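PDB 3HRA: ankyrin repeat family protein, which is of unknown function but, as an ankyrin repeat protein, probably serves as a scaffold for binding other proteins. Local coordinates for residues A[108-113]-A[125-131]. Numbering follows the deposited sequence.
Sequences NALIPA and LLEDGRE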
loop_
_atom_site.group_PDB
_atom_site.type_symbol
_atom_site.label_atom_id
_atom_site.label_comp_id
_atom_site.label_asym_id
_atom_site.label_seq_id
_atom_site.Cartn_x
_atom_site.Cartn_y
_atom_site.Cartn_z
ATOM N N ASN A 108 -4.554 -3.835 -5.038
ATOM C CA ASN A 108 -3.549 -2.795 -5.272
ATOM C C ASN A 108 -3.042 -2.206 -3.949
ATOM O O ASN A 108 -3.150 -2.847 -2.902
ATOM C CB ASN A 108 -4.158 -1.693 -6.145
ATOM C CG ASN A 108 -5.416 -1.091 -5.541
ATOM O OD1 ASN A 108 -5.811 -1.425 -4.415
ATOM N ND2 ASN A 108 -6.067 -0.209 -6.297
ATOM N N ALA A 109 -2.490 -0.994 -3.979
ATOM C CA ALA A 109 -2.077 -0.357 -2.726
ATOM C C ALA A 109 -3.228 0.279 -1.940
ATOM O O ALA A 109 -3.179 0.349 -0.708
ATOM C CB ALA A 109 -0.949 0.661 -2.965
ATOM N N LEU A 110 -4.267 0.713 -2.650
ATOM C CA LEU A 110 -5.363 1.500 -2.066
ATOM C C LEU A 110 -6.391 0.659 -1.285
ATOM O O LEU A 110 -6.853 1.057 -0.225
ATOM C CB LEU A 110 -6.053 2.294 -3.182
ATOM C CG LEU A 110 -7.211 3.238 -2.847
ATOM C CD1 LEU A 110 -6.843 4.198 -1.745
ATOM C CD2 LEU A 110 -7.644 4.011 -4.098
ATOM N N ILE A 111 -6.750 -0.507 -1.815
ATOM C CA ILE A 111 -7.701 -1.373 -1.125
ATOM C C ILE A 111 -7.285 -1.701 0.318
ATOM O O ILE A 111 -8.053 -1.459 1.239
ATOM C CB ILE A 111 -8.021 -2.646 -1.933
ATOM C CG1 ILE A 111 -8.766 -2.261 -3.225
ATOM C CG2 ILE A 111 -8.869 -3.587 -1.096
ATOM C CD1 ILE A 111 -8.993 -3.436 -4.208
ATOM N N PRO A 112 -6.065 -2.242 0.517
ATOM C CA PRO A 112 -5.629 -2.558 1.886
ATOM C C PRO A 112 -5.378 -1.303 2.726
ATOM O O PRO A 112 -5.593 -1.335 3.930
ATOM C CB PRO A 112 -4.317 -3.338 1.696
ATOM C CG PRO A 112 -3.980 -3.273 0.252
ATOM C CD PRO A 112 -5.080 -2.623 -0.514
ATOM N N ALA A 113 -4.925 -0.204 2.120
ATOM C CA ALA A 113 -4.769 1.038 2.883
ATOM C C ALA A 113 -6.100 1.431 3.522
ATOM O O ALA A 113 -6.150 1.817 4.686
ATOM C CB ALA A 113 -4.251 2.164 1.997
ATOM N N LEU A 125 -2.782 8.369 -2.099
ATOM C CA LEU A 125 -3.012 7.607 -3.317
ATOM C C LEU A 125 -4.097 8.254 -4.186
ATOM O O LEU A 125 -3.980 8.273 -5.418
ATOM C CB LEU A 125 -3.354 6.154 -2.994
ATOM C CG LEU A 125 -2.212 5.365 -2.332
ATOM C CD1 LEU A 125 -2.774 4.131 -1.641
ATOM C CD2 LEU A 125 -1.128 4.976 -3.344
ATOM N N LEU A 126 -5.142 8.780 -3.550
ATOM C CA LEU A 126 -6.180 9.483 -4.300
ATOM C C LEU A 126 -5.628 10.757 -4.985
ATOM O O LEU A 126 -5.912 11.003 -6.162
ATOM C CB LEU A 126 -7.386 9.796 -3.411
ATOM C CG LEU A 126 -8.185 8.578 -2.916
ATOM C CD1 LEU A 126 -9.286 8.995 -1.956
ATOM C CD2 LEU A 126 -8.770 7.800 -4.081
ATOM N N GLU A 127 -4.826 11.540 -4.262
ATOM C CA GLU A 127 -4.273 12.794 -4.789
ATOM C C GLU A 127 -3.275 12.581 -5.921
ATOM O O GLU A 127 -3.375 13.226 -6.965
ATOM C CB GLU A 127 -3.617 13.633 -3.674
ATOM C CG GLU A 127 -4.575 14.086 -2.581
ATOM C CD GLU A 127 -3.894 14.914 -1.492
ATOM O OE1 GLU A 127 -2.658 15.133 -1.573
ATOM O OE2 GLU A 127 -4.603 15.343 -0.554
ATOM N N ASP A 128 -2.301 11.688 -5.723
ATOM C CA ASP A 128 -1.192 11.556 -6.679
ATOM C C ASP A 128 -0.726 10.115 -6.924
ATOM O O ASP A 128 0.473 9.868 -7.116
ATOM C CB ASP A 128 0.011 12.419 -6.249
ATOM C CG ASP A 128 -0.201 13.917 -6.509
ATOM O OD1 ASP A 128 -0.756 14.287 -7.572
ATOM O OD2 ASP A 128 0.194 14.726 -5.641
ATOM N N GLY A 129 -1.682 9.193 -6.971
ATOM C CA GLY A 129 -1.387 7.775 -7.051
ATOM C C GLY A 129 -1.650 7.040 -8.360
ATOM O O GLY A 129 -0.950 6.062 -8.646
ATOM N N ARG A 130 -2.641 7.475 -9.142
ATOM C CA ARG A 130 -2.957 6.818 -10.416
ATOM C C ARG A 130 -3.821 5.574 -10.200
ATOM O O ARG A 130 -4.430 5.045 -11.140
ATOM C CB ARG A 130 -1.660 6.452 -11.149
ATOM C CG ARG A 130 -1.788 6.322 -12.662
ATOM C CD ARG A 130 -0.511 5.732 -13.248
ATOM N NE ARG A 130 0.683 6.373 -12.710
ATOM C CZ ARG A 130 1.878 5.788 -12.611
ATOM N NH1 ARG A 130 2.044 4.525 -13.001
ATOM N NH2 ARG A 130 2.909 6.476 -12.105
ATOM N N GLU A 131 -3.864 5.110 -8.953
ATOM C CA GLU A 131 -4.699 3.974 -8.561
ATOM C C GLU A 131 -6.163 4.216 -8.965
ATOM O O GLU A 131 -6.688 5.303 -8.784
ATOM C CB GLU A 131 -4.622 3.764 -7.045
ATOM C CG GLU A 131 -3.200 3.561 -6.498
ATOM C CD GLU A 131 -2.686 2.162 -6.737
ATOM O OE1 GLU A 131 -3.493 1.323 -7.183
ATOM O OE2 GLU A 131 -1.478 1.900 -6.496
HETATM O O HOH W 1 -1.004 -0.871 -6.875
#
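The first turn of helix 110-115 faces the last turn of helix 119-128, closest at L110 and L125, whose CA atoms lie 6.7 Å apart. N108 caps the first helix: its OD1 accepts from I111 N at 2.9 Å. Beyond the second helix, R130 adopts positive phi, and the chain turns so that E131 points back toward 108-113. Between the helices the packing is aliphatic. CD1 of L125 lies 3.7 Å from L110 CA and 4.1 Å from A109 CB, while the CD2 atoms of L110 and L126 meet at 4.0 Å; Y76 of the preceding repeat touches both A109 and L125. The carboxylate of E131 reaches the start of the first helix, where a water accepts from A109 N (3.3 Å) and donates to E131 OE2 (2.8 Å); the same OE2 is hydrogen-bonded to the hydroxyl of Y76. This antiparallel helix pair, opened by N108-I111 (NALI) at the position of the consensus TPLH motif, is characteristic of an ankyrin repeat, here in the middle of the stack.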